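Local coordinates for takeout-like protein 1 (Epiphyas postvittana, PDB 3E8T) that binds ubiquinone-8 in a long internal tunnel and probably acts as a carrier of hydrophobic ligands in insects, at residues A[146-150]-A[194-199]. Residues are numbered along the deposited sequence; the frame is centred on the assembly and turned at random.
Sequences YTVTF and MEAAAK. With UQ8 (Ubiquinone-8), chain B.
Met194 rises from the helix between Val148 and Phe150 of the strand, and its sulfur lies against both side chains. Its chain runs straight out, with CG anti to the backbone N (chi1 172°), and bends only at the last torsion. The sulfur therefore meets both neighbours: SD lies 3.4 Å from Val148 CG1 and 3.5 Å from Phe150 CD2. The second approach is a Met-aromatic contact in which the sulfur comes obliquely to the ring, 4.7 Å from SD to the Phe150 centroid. Beyond the bend, the methyl CE of Met194 comes to 3.6 Å from Phe150 CD2. Met194 is modelled in two conformers, as is Val148, so this fit describes one of them.

One face of the Phe150 ring takes methyl C30 of the ubiquinone-8 tail, 3.5 Å from Phe150 CG and offset toward the rim. Met194 CB touches the same methyl, so strand and helix both line the lipid tunnel here. Further along, the Ala198 methyl packs against Val148 CG2 and the Tyr146 ring and also reaches the prenyl chain.

At the more exposed end, Tyr146 reaches across to the helix and its OH donates to Glu195 OE1 at 2.8 Å. The acceptor is met on its syn side, 25° out of the carboxylate plane. A bend at chi2 turns the glutamate carboxylate toward the hydroxyl, which also rests against Lys199 CA.

The strand, part of 139-153, pairs with 113-133 in the antiparallel sheet of this JHBP-family fold. Segment 194-199 of helix 182-211 runs roughly antiparallel to the strand segment, at 139° between their directions; the same helix adds Phe202 against the Tyr146 ring, while Ala196 and Ala197 pack on strand 42-51.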
ATOM      1  N   TYR A 146       7.571   2.728  10.599  1.00 13.82           N
ATOM      2  CA  TYR A 146       6.954   3.550   9.609  1.00 13.55           C
ATOM      3  C   TYR A 146       5.577   3.972  10.029  1.00 13.97           C
ATOM      4  O   TYR A 146       4.911   3.341  10.901  1.00 15.17           O
ATOM      5  CB  TYR A 146       6.882   2.816   8.245  1.00 15.02           C
ATOM      6  CG  TYR A 146       5.914   1.672   8.258  1.00 14.62           C
ATOM      7  CD1 TYR A 146       4.604   1.825   7.834  1.00 17.54           C
ATOM      8  CD2 TYR A 146       6.310   0.423   8.756  1.00 16.07           C
ATOM      9  CE1 TYR A 146       3.712   0.775   7.895  1.00 19.48           C
ATOM     10  CE2 TYR A 146       5.419  -0.635   8.802  1.00 17.90           C
ATOM     11  CZ  TYR A 146       4.136  -0.443   8.366  1.00 18.54           C
ATOM     12  OH  TYR A 146       3.273  -1.524   8.428  1.00 23.57           O
ATOM     13  N   THR A 147       5.106   5.029   9.373  1.00 14.56           N
ATOM     14  CA  THR A 147       3.699   5.422   9.378  1.00 14.64           C
ATOM     15  C   THR A 147       3.238   5.689   7.962  1.00 13.51           C
ATOM     16  O   THR A 147       4.040   6.112   7.141  1.00 15.54           O
ATOM     17  CB  THR A 147       3.443   6.689  10.181  1.00 18.41           C
ATOM     18  OG1 THR A 147       4.122   7.778   9.602  1.00 20.16           O
ATOM     19  CG2 THR A 147       3.897   6.546  11.630  1.00 21.48           C
ATOM     20  N   VAL A 148       1.978   5.397   7.676  1.00 14.01           N
ATOM     21  CA  VAL A 148       1.422   5.683   6.384  0.50 14.92           C
ATOM     22  C   VAL A 148       0.065   6.328   6.577  1.00 13.82           C
ATOM     23  O   VAL A 148      -0.726   5.892   7.432  1.00 16.90           O
ATOM     24  CB  VAL A 148       1.300   4.426   5.535  0.50 17.84           C
ATOM     25  CG1 VAL A 148       0.957   4.783   4.119  0.50 18.98           C
ATOM     26  CG2 VAL A 148       2.561   3.606   5.574  0.50 20.24           C
ATOM     27  N   THR A 149      -0.202   7.319   5.758  1.00 14.10           N
ATOM     28  CA  THR A 149      -1.514   7.908   5.617  1.00 14.40           C
ATOM     29  C   THR A 149      -1.889   7.927   4.126  1.00 14.38           C
ATOM     30  O   THR A 149      -1.036   7.845   3.271  1.00 14.71           O
ATOM     31  CB  THR A 149      -1.602   9.307   6.186  1.00 16.60           C
ATOM     32  OG1 THR A 149      -0.706  10.141   5.473  1.00 20.96           O
ATOM     33  CG2 THR A 149      -1.273   9.328   7.693  1.00 21.27           C
ATOM     34  N   PHE A 150      -3.170   8.065   3.864  1.00 15.39           N
ATOM     35  CA  PHE A 150      -3.666   8.019   2.514  1.00 15.33           C
ATOM     36  C   PHE A 150      -4.808   9.024   2.304  1.00 13.99           C
ATOM     37  O   PHE A 150      -5.493   9.452   3.260  1.00 15.72           O
ATOM     38  CB  PHE A 150      -4.117   6.587   2.135  1.00 16.32           C
ATOM     39  CG  PHE A 150      -5.374   6.151   2.801  1.00 16.06           C
ATOM     40  CD1 PHE A 150      -6.601   6.398   2.240  1.00 16.27           C
ATOM     41  CD2 PHE A 150      -5.327   5.601   4.069  1.00 18.77           C
ATOM     42  CE1 PHE A 150      -7.768   6.047   2.893  1.00 17.60           C
ATOM     43  CE2 PHE A 150      -6.513   5.247   4.733  1.00 18.47           C
ATOM     44  CZ  PHE A 150      -7.710   5.507   4.140  1.00 18.79           C
ATOM     45  N   MET A 194      -4.935  -0.635   3.748  1.00 14.29           N
ATOM     46  CA  MET A 194      -3.622  -0.028   3.567  0.50 15.55           C
ATOM     47  C   MET A 194      -2.585  -0.792   4.386  1.00 16.03           C
ATOM     48  O   MET A 194      -1.488  -1.053   3.900  1.00 17.58           O
ATOM     49  CB  MET A 194      -3.641   1.446   4.003  0.50 15.45           C
ATOM     50  CG  MET A 194      -2.245   2.097   4.010  0.50 17.34           C
ATOM     51  SD  MET A 194      -2.324   3.862   4.373  0.50 22.46           S
ATOM     52  CE  MET A 194      -2.861   3.913   6.099  0.50 22.08           C
ATOM     53  N   GLU A 195      -2.908  -1.120   5.636  1.00 15.78           N
ATOM     54  CA  GLU A 195      -1.934  -1.777   6.522  1.00 16.49           C
ATOM     55  C   GLU A 195      -1.591  -3.158   6.014  1.00 16.38           C
ATOM     56  O   GLU A 195      -0.439  -3.619   6.144  1.00 16.51           O
ATOM     57  CB  GLU A 195      -2.427  -1.843   7.951  1.00 20.17           C
ATOM     58  CG  GLU A 195      -1.530  -2.633   8.910  1.00 22.68           C
ATOM     59  CD  GLU A 195      -0.087  -2.113   9.181  1.00 29.97           C
ATOM     60  OE1 GLU A 195       0.478  -1.195   8.511  1.00 31.07           O
ATOM     61  OE2 GLU A 195       0.525  -2.705  10.107  1.00 35.17           O
ATOM     62  N   ALA A 196      -2.557  -3.882   5.459  1.00 15.37           N
ATOM     63  CA  ALA A 196      -2.303  -5.250   4.943  1.00 15.36           C
ATOM     64  C   ALA A 196      -1.217  -5.152   3.866  1.00 15.32           C
ATOM     65  O   ALA A 196      -0.360  -6.034   3.710  1.00 17.11           O
ATOM     66  CB  ALA A 196      -3.599  -5.840   4.344  1.00 15.91           C
ATOM     67  N   ALA A 197      -1.282  -4.087   3.086  1.00 14.61           N
ATOM     68  CA  ALA A 197      -0.274  -3.903   2.044  1.00 13.55           C
ATOM     69  C   ALA A 197       1.030  -3.357   2.601  1.00 13.33           C
ATOM     70  O   ALA A 197       2.112  -3.845   2.283  1.00 13.96           O
ATOM     71  CB  ALA A 197      -0.804  -3.017   0.972  1.00 14.59           C
ATOM     72  N   ALA A 198       0.919  -2.293   3.398  1.00 13.47           N
ATOM     73  CA  ALA A 198       2.105  -1.591   3.861  1.00 14.28           C
ATOM     74  C   ALA A 198       3.023  -2.467   4.701  1.00 14.55           C
ATOM     75  O   ALA A 198       4.238  -2.372   4.618  1.00 15.65           O
ATOM     76  CB  ALA A 198       1.701  -0.337   4.655  1.00 15.19           C
ATOM     77  N   LYS A 199       2.456  -3.333   5.530  1.00 15.57           N
ATOM     78  CA  LYS A 199       3.318  -4.134   6.389  1.00 16.99           C
ATOM     79  C   LYS A 199       4.202  -5.059   5.553  1.00 17.38           C
ATOM     80  O   LYS A 199       5.393  -5.245   5.858  1.00 17.09           O
ATOM     81  CB  LYS A 199       2.495  -4.923   7.412  1.00 19.42           C
ATOM     82  CG  LYS A 199       1.658  -6.053   6.879  1.00 22.87           C
ATOM     83  CD  LYS A 199       0.641  -6.417   7.969  1.00 25.99           C
ATOM     84  CE  LYS A 199       0.068  -7.783   7.847  1.00 28.19           C
ATOM     85  NZ  LYS A 199      -0.941  -7.991   8.935  1.00 31.79           N
TER
HETATM   86  C45 UQ8 B 221     -17.418  -4.730   1.537  1.00 41.01           C
HETATM   87  C44 UQ8 B 221     -17.674  -3.298   2.015  1.00 39.34           C
HETATM   88  C46 UQ8 B 221     -19.148  -3.007   1.910  1.00 40.20           C
HETATM   89  C43 UQ8 B 221     -16.876  -2.262   1.247  1.00 39.20           C
HETATM   90  C42 UQ8 B 221     -15.410  -2.692   1.081  1.00 36.40           C
HETATM   91  C41 UQ8 B 221     -14.708  -2.620   2.430  1.00 33.97           C
HETATM   92  C39 UQ8 B 221     -13.341  -1.988   2.275  1.00 33.04           C
HETATM   93  C40 UQ8 B 221     -12.072  -2.710   2.723  1.00 37.10           C
HETATM   94  C38 UQ8 B 221     -13.240  -0.712   1.789  1.00 29.04           C
HETATM   95  C37 UQ8 B 221     -12.045  -0.034   1.596  1.00 27.70           C
HETATM   96  C36 UQ8 B 221     -12.404   1.193   0.758  1.00 27.10           C
HETATM   97  C34 UQ8 B 221     -11.188   1.972   0.291  1.00 26.04           C
HETATM   98  C35 UQ8 B 221     -11.446   2.973  -0.635  1.00 27.64           C
HETATM   99  C33 UQ8 B 221      -9.905   1.631   0.713  1.00 24.02           C
HETATM  100  C32 UQ8 B 221      -8.699   2.256   0.412  1.00 27.74           C
HETATM  101  C31 UQ8 B 221      -7.568   1.201   0.540  1.00 25.98           C
HETATM  102  C29 UQ8 B 221      -6.172   1.790   0.399  1.00 27.81           C
HETATM  103  C30 UQ8 B 221      -5.803   3.123   1.124  1.00 29.58           C
HETATM  104  C28 UQ8 B 221      -5.224   1.139  -0.383  1.00 30.30           C
HETATM  105  C27 UQ8 B 221      -3.922   1.574  -0.595  1.00 29.80           C
HETATM  106  C26 UQ8 B 221      -2.960   0.398  -0.821  1.00 29.70           C
HETATM  107  C24 UQ8 B 221      -1.589   0.899  -1.289  1.00 29.29           C
HETATM  108  C25 UQ8 B 221      -1.420   1.526  -2.684  1.00 31.99           C
HETATM  109  C23 UQ8 B 221      -0.505   0.793  -0.446  1.00 28.86           C
HETATM  110  C22 UQ8 B 221       0.811   1.186  -0.706  1.00 31.24           C
HETATM  111  C21 UQ8 B 221       1.680   1.049   0.543  1.00 33.40           C
HETATM  112  C19 UQ8 B 221       3.029   1.768   0.480  1.00 34.02           C
HETATM  113  C20 UQ8 B 221       3.769   1.740   1.817  1.00 34.05           C
HETATM  114  C18 UQ8 B 221       3.907   1.313  -0.694  1.00 35.70           C
HETATM  115  C17 UQ8 B 221       5.286   1.987  -0.657  1.00 38.34           C
HETATM  116  C16 UQ8 B 221       6.006   1.952  -2.016  1.00 42.71           C
HETATM  117  C14 UQ8 B 221       7.479   2.286  -1.801  1.00 45.11           C
HETATM  118  C15 UQ8 B 221       7.855   3.379  -0.783  1.00 46.33           C
HETATM  119  C13 UQ8 B 221       8.484   1.602  -2.481  1.00 46.25           C
HETATM  120  C12 UQ8 B 221       9.838   1.867  -2.293  1.00 46.77           C
HETATM  121  C11 UQ8 B 221      10.707   1.549  -3.527  1.00 49.12           C
HETATM  122  C9  UQ8 B 221      12.003   2.381  -3.533  1.00 50.96           C
HETATM  123  C10 UQ8 B 221      12.331   2.968  -2.150  1.00 51.64           C
HETATM  124  C8  UQ8 B 221      13.144   1.509  -4.050  1.00 51.26           C
HETATM  125  C7  UQ8 B 221      14.159   1.146  -2.962  1.00 62.77           C
HETATM  126  C6  UQ8 B 221      15.216   2.249  -2.716  1.00 52.06           C
HETATM  127  C1  UQ8 B 221      15.556   2.592  -1.401  1.00 54.07           C
HETATM  128  C1M UQ8 B 221      14.918   1.923  -0.357  1.00 59.53           C
HETATM  129  C2  UQ8 B 221      16.503   3.584  -1.119  1.00 54.90           C
HETATM  130  O2  UQ8 B 221      16.804   3.881   0.040  1.00 50.23           O
HETATM  131  C3  UQ8 B 221      17.137   4.248  -2.157  1.00 53.03           C
HETATM  132  O3  UQ8 B 221      18.061   5.212  -1.881  1.00 53.28           O
HETATM  133  C3M UQ8 B 221      19.343   4.619  -1.678  1.00 57.12           C
HETATM  134  C4  UQ8 B 221      16.818   3.936  -3.473  1.00 51.72           C
HETATM  135  O4  UQ8 B 221      17.454   4.602  -4.483  1.00 54.07           O
HETATM  136  C4M UQ8 B 221      17.327   6.022  -4.313  1.00 55.49           C
HETATM  137  C5  UQ8 B 221      15.864   2.946  -3.750  1.00 57.52           C
HETATM  138  O5  UQ8 B 221      15.610   2.683  -4.929  1.00 56.03           O